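Local coordinates for protein dihydropteridine reductase (Dictyostelium discoideum, PDB 3ORF) that reduces quinonoid dihydropteridines to tetrahydropteridines with NADH or NADPH, probably regenerating the tetrahydrobiopterin cofactor of the aromatic amino acid hydroxylases, at residues 39-53 with 57-69. Numbering follows the deposited sequence.
Sequences VKFFKSKSWNTISID and NPNADHSFTIKDS. With NAD (nicotinamide-adenine-dinucleotide), chain E.
I50 and I52 lie beside H62 and F64 where strands 48-53 and 62-65 run parallel, their axes 10° apart. The ladder between them is regular: H62 N bonds to T49 O, S51 N to H62 O, F64 N to S51 O at 2.7 Å and nearly in line with the carbonyl, D53 N to F64 O, and I66 N to D53 O. Packing is tight on the face bearing these isoleucines. I50 CG2 comes to the edge of the F64 ring, 4.0 Å from CE1 and in the ring plane, while I52 CG2 meets I66 CD1 at 3.9 Å; V77 and I81 of helix 71-82 also pack on F64. On the other face, the A60 methyl touches V39 CG1 of helix 33-44, bringing the turn 57-60 against the helix. This is the outer end of a Rossmann fold, strand 62-65 being the outermost on this side of the chain's sheet. D53 ends the second strand with its carboxylate on the adenosine ribose, NAD O2B giving a hydrogen bond to OD1 (2.7 Å) and O3B one to OD2 (2.6 Å). With CG roughly anti to the backbone N (chi1 -153°), the carboxylate reaches past the strand end to the ribose, and S31 N also bonds to OD2. Beyond, I66 CD1 touches the adenine and S69 OG accepts from N6A.

The opposite end is looser and faces solvent: D61 is exposed, and K43 and H62 partly so. T49 OG1 accepts from D61 N at 3.1 Å, but its bond to D61 OD2 is weak, as is that from T49 N. K43, extended beyond CG, puts NZ on an in-plane lone pair of N59 O, 2.8 Å away; an alanine here would probably leave that carbonyl without its lysine partner and the turn less firmly tied to the helix. N48 OD1 reaches the H62 ring edge, 3.7 Å from CD2.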
loop_
_atom_site.group_PDB
_atom_site.type_symbol
_atom_site.label_atom_id
_atom_site.label_comp_id
_atom_site.label_asym_id
_atom_site.label_seq_id
_atom_site.Cartn_x
_atom_site.Cartn_y
_atom_site.Cartn_z
ATOM N N VAL A 39 -21.878 -13.772 6.694
ATOM C CA VAL A 39 -23.173 -13.225 7.167
ATOM C C VAL A 39 -24.081 -14.422 7.503
ATOM O O VAL A 39 -24.667 -14.496 8.604
ATOM C CB VAL A 39 -23.830 -12.312 6.114
ATOM C CG1 VAL A 39 -25.324 -12.072 6.454
ATOM C CG2 VAL A 39 -23.058 -10.992 6.012
ATOM N N LYS A 40 -24.111 -15.381 6.579
ATOM C CA LYS A 40 -24.968 -16.550 6.702
ATOM C C LYS A 40 -24.640 -17.297 8.003
ATOM O O LYS A 40 -25.550 -17.636 8.770
ATOM C CB LYS A 40 -24.798 -17.480 5.495
ATOM C CG LYS A 40 -25.992 -18.298 5.104
ATOM C CD LYS A 40 -25.618 -19.779 4.883
ATOM C CE LYS A 40 -25.467 -20.175 3.414
ATOM N NZ LYS A 40 -25.862 -21.647 3.141
ATOM N N PHE A 41 -23.352 -17.559 8.242
ATOM C CA PHE A 41 -22.952 -18.305 9.414
ATOM C C PHE A 41 -23.251 -17.515 10.704
ATOM O O PHE A 41 -23.735 -18.082 11.704
ATOM C CB PHE A 41 -21.444 -18.659 9.356
ATOM C CG PHE A 41 -21.021 -19.633 10.406
ATOM C CD1 PHE A 41 -20.954 -21.004 10.124
ATOM C CD2 PHE A 41 -20.738 -19.190 11.719
ATOM C CE1 PHE A 41 -20.565 -21.950 11.175
ATOM C CE2 PHE A 41 -20.350 -20.104 12.740
ATOM C CZ PHE A 41 -20.274 -21.488 12.462
ATOM N N PHE A 42 -22.962 -16.225 10.719
ATOM C CA PHE A 42 -23.286 -15.498 11.959
ATOM C C PHE A 42 -24.766 -15.479 12.258
ATOM O O PHE A 42 -25.162 -15.703 13.396
ATOM C CB PHE A 42 -22.664 -14.115 12.031
ATOM C CG PHE A 42 -21.216 -14.143 12.534
ATOM C CD1 PHE A 42 -20.201 -14.795 11.778
ATOM C CD2 PHE A 42 -20.871 -13.526 13.723
ATOM C CE1 PHE A 42 -18.876 -14.832 12.204
ATOM C CE2 PHE A 42 -19.507 -13.535 14.178
ATOM C CZ PHE A 42 -18.512 -14.229 13.431
ATOM N N LYS A 43 -25.554 -15.256 11.209
ATOM C CA LYS A 43 -27.016 -15.240 11.278
ATOM C C LYS A 43 -27.525 -16.578 11.863
ATOM O O LYS A 43 -28.336 -16.563 12.774
ATOM C CB LYS A 43 -27.611 -14.885 9.918
ATOM C CG LYS A 43 -29.127 -14.633 9.919
ATOM C CD LYS A 43 -29.595 -14.284 8.525
ATOM C CE LYS A 43 -31.130 -14.338 8.385
ATOM N NZ LYS A 43 -31.649 -13.685 7.132
ATOM N N SER A 44 -26.942 -17.713 11.455
ATOM C CA SER A 44 -27.301 -19.012 12.063
ATOM C C SER A 44 -27.004 -19.167 13.563
ATOM O O SER A 44 -27.595 -19.987 14.236
ATOM C CB SER A 44 -26.704 -20.172 11.257
ATOM O OG SER A 44 -25.425 -20.532 11.716
ATOM N N LYS A 45 -26.086 -18.384 14.100
ATOM C CA LYS A 45 -25.752 -18.439 15.531
ATOM C C LYS A 45 -26.484 -17.306 16.261
ATOM O O LYS A 45 -26.159 -16.939 17.386
ATOM C CB LYS A 45 -24.216 -18.357 15.694
ATOM C CG LYS A 45 -23.484 -19.589 15.106
ATOM C CD LYS A 45 -23.583 -20.798 16.064
ATOM C CE LYS A 45 -22.768 -21.972 15.544
ATOM N NZ LYS A 45 -23.451 -22.619 14.415
ATOM N N SER A 46 -27.478 -16.740 15.578
ATOM C CA SER A 46 -28.339 -15.700 16.127
ATOM C C SER A 46 -27.663 -14.348 16.406
ATOM O O SER A 46 -28.115 -13.636 17.276
ATOM C CB SER A 46 -29.120 -16.220 17.367
ATOM O OG SER A 46 -29.814 -17.438 17.053
ATOM N N TRP A 47 -26.592 -13.990 15.675
ATOM C CA TRP A 47 -26.089 -12.635 15.729
ATOM C C TRP A 47 -26.912 -11.796 14.763
ATOM O O TRP A 47 -27.452 -12.274 13.770
ATOM C CB TRP A 47 -24.590 -12.570 15.344
ATOM C CG TRP A 47 -23.628 -12.958 16.453
ATOM C CD1 TRP A 47 -23.713 -14.012 17.269
ATOM C CD2 TRP A 47 -22.427 -12.264 16.808
ATOM N NE1 TRP A 47 -22.670 -14.032 18.164
ATOM C CE2 TRP A 47 -21.854 -12.960 17.899
ATOM C CE3 TRP A 47 -21.818 -11.100 16.340
ATOM C CZ2 TRP A 47 -20.664 -12.548 18.527
ATOM C CZ3 TRP A 47 -20.642 -10.662 16.959
ATOM C CH2 TRP A 47 -20.078 -11.398 18.054
ATOM N N ASN A 48 -26.972 -10.515 15.046
ATOM C CA ASN A 48 -27.519 -9.572 14.138
ATOM C C ASN A 48 -26.371 -9.242 13.130
ATOM O O ASN A 48 -25.201 -8.997 13.522
ATOM C CB ASN A 48 -27.921 -8.392 14.991
ATOM C CG ASN A 48 -28.915 -7.509 14.336
ATOM O OD1 ASN A 48 -28.550 -6.468 13.798
ATOM N ND2 ASN A 48 -30.196 -7.898 14.378
ATOM N N THR A 49 -26.701 -9.277 11.835
ATOM C CA THR A 49 -25.724 -9.071 10.765
ATOM C C THR A 49 -25.954 -7.792 9.960
ATOM O O THR A 49 -27.099 -7.454 9.662
ATOM C CB THR A 49 -25.778 -10.227 9.781
ATOM O OG1 THR A 49 -27.103 -10.313 9.223
ATOM C CG2 THR A 49 -25.407 -11.514 10.472
ATOM N N ILE A 50 -24.873 -7.103 9.587
ATOM C CA ILE A 50 -24.961 -5.882 8.777
ATOM C C ILE A 50 -23.943 -5.969 7.632
ATOM O O ILE A 50 -22.785 -6.407 7.861
ATOM C CB ILE A 50 -24.638 -4.655 9.579
ATOM C CG1 ILE A 50 -25.624 -4.485 10.726
ATOM C CG2 ILE A 50 -24.687 -3.444 8.703
ATOM C CD1 ILE A 50 -24.968 -4.012 11.914
ATOM N N SER A 51 -24.336 -5.555 6.426
ATOM C CA SER A 51 -23.476 -5.696 5.243
ATOM C C SER A 51 -23.349 -4.356 4.534
ATOM O O SER A 51 -24.350 -3.686 4.315
ATOM C CB SER A 51 -24.028 -6.804 4.301
ATOM O OG SER A 51 -23.438 -6.824 3.004
ATOM N N ILE A 52 -22.109 -3.932 4.256
ATOM C CA ILE A 52 -21.848 -2.818 3.342
ATOM C C ILE A 52 -21.124 -3.407 2.119
ATOM O O ILE A 52 -20.166 -4.174 2.259
ATOM C CB ILE A 52 -20.941 -1.710 3.999
ATOM C CG1 ILE A 52 -21.541 -1.155 5.312
ATOM C CG2 ILE A 52 -20.600 -0.584 3.000
ATOM C CD1 ILE A 52 -20.452 -0.480 6.254
ATOM N N ASP A 53 -21.587 -3.055 0.932
ATOM C CA ASP A 53 -21.032 -3.556 -0.340
ATOM C C ASP A 53 -21.570 -2.663 -1.486
ATOM O O ASP A 53 -22.309 -1.661 -1.201
ATOM C CB ASP A 53 -21.353 -5.041 -0.531
ATOM C CG ASP A 53 -20.337 -5.739 -1.402
ATOM O OD1 ASP A 53 -19.824 -5.105 -2.371
ATOM O OD2 ASP A 53 -20.006 -6.923 -1.097
ATOM N N ASN A 57 -27.135 -7.104 0.283
ATOM C CA ASN A 57 -27.160 -8.509 0.684
ATOM C C ASN A 57 -28.448 -8.718 1.429
ATOM O O ASN A 57 -28.509 -8.434 2.657
ATOM C CB ASN A 57 -25.998 -8.932 1.588
ATOM C CG ASN A 57 -26.062 -10.429 1.933
ATOM O OD1 ASN A 57 -25.089 -11.002 2.453
ATOM N ND2 ASN A 57 -27.214 -11.077 1.645
ATOM N N PRO A 58 -29.495 -9.197 0.708
ATOM C CA PRO A 58 -30.849 -9.177 1.298
ATOM C C PRO A 58 -30.906 -10.196 2.408
ATOM O O PRO A 58 -31.714 -10.081 3.259
ATOM C CB PRO A 58 -31.772 -9.559 0.118
ATOM C CG PRO A 58 -30.879 -10.333 -0.856
ATOM C CD PRO A 58 -29.456 -9.844 -0.626
ATOM N N ASN A 59 -30.010 -11.169 2.418
ATOM C CA ASN A 59 -29.954 -12.138 3.512
ATOM C C ASN A 59 -29.511 -11.517 4.846
ATOM O O ASN A 59 -29.816 -12.019 5.910
ATOM C CB ASN A 59 -29.068 -13.313 3.092
ATOM C CG ASN A 59 -29.024 -14.433 4.137
ATOM O OD1 ASN A 59 -27.944 -14.802 4.623
ATOM N ND2 ASN A 59 -30.199 -14.987 4.477
ATOM N N ALA A 60 -28.818 -10.396 4.800
ATOM C CA ALA A 60 -28.414 -9.743 6.024
ATOM C C ALA A 60 -29.571 -8.955 6.633
ATOM O O ALA A 60 -30.499 -8.502 5.919
ATOM C CB ALA A 60 -27.247 -8.827 5.766
ATOM N N ASP A 61 -29.468 -8.764 7.955
ATOM C CA ASP A 61 -30.488 -8.090 8.743
ATOM C C ASP A 61 -30.495 -6.613 8.410
ATOM O O ASP A 61 -31.552 -5.985 8.366
ATOM C CB ASP A 61 -30.356 -8.420 10.266
ATOM C CG ASP A 61 -30.537 -9.935 10.538
ATOM O OD1 ASP A 61 -31.498 -10.552 9.978
ATOM O OD2 ASP A 61 -29.695 -10.544 11.239
ATOM N N HIS A 62 -29.316 -6.064 8.149
ATOM C CA HIS A 62 -29.263 -4.722 7.619
ATOM C C HIS A 62 -28.272 -4.691 6.481
ATOM O O HIS A 62 -27.163 -5.210 6.611
ATOM C CB HIS A 62 -28.797 -3.742 8.673
ATOM C CG HIS A 62 -29.679 -3.644 9.876
ATOM N ND1 HIS A 62 -30.687 -2.706 9.984
ATOM C CD2 HIS A 62 -29.656 -4.313 11.054
ATOM C CE1 HIS A 62 -31.262 -2.820 11.169
ATOM N NE2 HIS A 62 -30.651 -3.783 11.842
ATOM N N SER A 63 -28.640 -4.063 5.374
ATOM C CA SER A 63 -27.736 -4.041 4.222
ATOM C C SER A 63 -27.619 -2.624 3.671
ATOM O O SER A 63 -28.639 -1.959 3.448
ATOM C CB SER A 63 -28.193 -5.050 3.140
ATOM O OG SER A 63 -27.536 -4.830 1.904
ATOM N N PHE A 64 -26.384 -2.179 3.434
ATOM C CA PHE A 64 -26.127 -0.836 2.927
ATOM C C PHE A 64 -25.312 -0.900 1.651
ATOM O O PHE A 64 -24.453 -1.776 1.474
ATOM C CB PHE A 64 -25.408 0.043 3.952
ATOM C CG PHE A 64 -26.219 0.305 5.197
ATOM C CD1 PHE A 64 -26.079 -0.518 6.319
ATOM C CD2 PHE A 64 -27.145 1.342 5.236
ATOM C CE1 PHE A 64 -26.828 -0.323 7.451
ATOM C CE2 PHE A 64 -27.909 1.558 6.392
ATOM C CZ PHE A 64 -27.758 0.717 7.504
ATOM N N THR A 65 -25.543 0.077 0.796
ATOM C CA THR A 65 -24.944 0.142 -0.485
ATOM C C THR A 65 -24.075 1.385 -0.466
ATOM O O THR A 65 -24.474 2.420 0.144
ATOM C CB THR A 65 -26.065 0.207 -1.525
ATOM O OG1 THR A 65 -25.856 -0.809 -2.473
ATOM C CG2 THR A 65 -26.267 1.615 -2.178
ATOM N N ILE A 66 -22.887 1.304 -1.091
ATOM C CA ILE A 66 -22.032 2.490 -1.262
ATOM C C ILE A 66 -21.719 2.629 -2.731
ATOM O O ILE A 66 -21.647 1.622 -3.402
ATOM C CB ILE A 66 -20.765 2.419 -0.395
ATOM C CG1 ILE A 66 -20.101 1.037 -0.502
ATOM C CG2 ILE A 66 -21.135 2.736 1.072
ATOM C CD1 ILE A 66 -18.685 1.079 0.077
ATOM N N LYS A 67 -21.639 3.859 -3.248
ATOM C CA LYS A 67 -21.489 4.057 -4.687
ATOM C C LYS A 67 -20.011 3.975 -4.912
ATOM O O LYS A 67 -19.592 3.610 -5.994
ATOM C CB LYS A 67 -22.016 5.404 -5.266
ATOM C CG LYS A 67 -23.367 6.021 -4.751
ATOM C CD LYS A 67 -24.673 5.560 -5.521
ATOM C CE LYS A 67 -24.850 6.145 -6.945
ATOM N NZ LYS A 67 -25.741 5.267 -7.793
ATOM N N ASP A 68 -19.220 4.299 -3.875
ATOM C CA ASP A 68 -17.752 4.157 -3.930
ATOM C C ASP A 68 -17.148 3.997 -2.547
ATOM O O ASP A 68 -17.870 3.918 -1.548
ATOM C CB ASP A 68 -17.122 5.355 -4.641
ATOM C CG ASP A 68 -17.500 6.676 -4.003
ATOM O OD1 ASP A 68 -18.160 7.513 -4.673
ATOM O OD2 ASP A 68 -17.152 6.883 -2.831
ATOM N N SER A 69 -15.819 3.932 -2.493
ATOM C CA SER A 69 -15.129 3.772 -1.223
ATOM C C SER A 69 -14.542 5.102 -0.752
ATOM O O SER A 69 -13.847 5.136 0.229
ATOM C CB SER A 69 -14.068 2.688 -1.330
ATOM O OG SER A 69 -14.072 1.844 -0.182
HETATM P PA NAD E . -15.644 -11.497 -4.256
HETATM O O1A NAD E . -15.234 -10.792 -5.498
HETATM O O2A NAD E . -16.779 -12.461 -4.262
HETATM O O5B NAD E . -16.162 -10.332 -3.221
HETATM C C5B NAD E . -15.541 -9.146 -2.882
HETATM C C4B NAD E . -16.670 -8.181 -2.477
HETATM O O4B NAD E . -16.020 -6.915 -2.159
HETATM C C3B NAD E . -17.565 -7.886 -3.711
HETATM O O3B NAD E . -18.905 -7.810 -3.284
HETATM C C2B NAD E . -17.224 -6.460 -4.097
HETATM O O2B NAD E . -18.378 -5.760 -4.589
HETATM C C1B NAD E . -16.817 -5.879 -2.727
HETATM N N9A NAD E . -15.885 -4.719 -2.788
HETATM C C8A NAD E . -14.851 -4.596 -3.660
HETATM N N7A NAD E . -14.220 -3.451 -3.357
HETATM C C5A NAD E . -14.866 -2.827 -2.325
HETATM C C6A NAD E . -14.680 -1.614 -1.592
HETATM N N6A NAD E . -13.713 -0.725 -1.929
HETATM N N1A NAD E . -15.525 -1.312 -0.564
HETATM C C2A NAD E . -16.526 -2.132 -0.266
HETATM N N3A NAD E . -16.720 -3.283 -0.944
HETATM C C4A NAD E . -15.936 -3.645 -1.983
HETATM O O3 NAD E . -14.308 -12.089 -3.667
HETATM P PN NAD E . -14.088 -13.209 -2.640
HETATM O O1N NAD E . -13.729 -14.389 -3.491
HETATM O O2N NAD E . -15.145 -13.245 -1.546
HETATM O O5D NAD E . -12.717 -12.786 -1.882
HETATM C C5D NAD E . -12.706 -12.135 -0.606
HETATM C C4D NAD E . -11.281 -11.665 -0.254
HETATM O O4D NAD E . -10.331 -12.725 -0.545
HETATM C C3D NAD E . -10.749 -10.440 -1.006
HETATM O O3D NAD E . -10.258 -9.510 0.025
HETATM C C2D NAD E . -9.569 -10.972 -1.832
HETATM O O2D NAD E . -8.628 -9.894 -1.957
HETATM C C1D NAD E . -9.078 -12.019 -0.808
HETATM N N1N NAD E . -7.929 -13.033 -0.866
HETATM C C2N NAD E . -7.995 -14.344 -1.516
HETATM C C3N NAD E . -6.827 -15.181 -1.455
HETATM C C7N NAD E . -6.745 -16.601 -2.080
HETATM O O7N NAD E . -5.732 -16.933 -2.724
HETATM N N7N NAD E . -7.794 -17.401 -1.795
HETATM C C4N NAD E . -5.670 -14.750 -0.760
HETATM C C5N NAD E . -5.641 -13.506 -0.118
HETATM C C6N NAD E . -6.746 -12.672 -0.175
#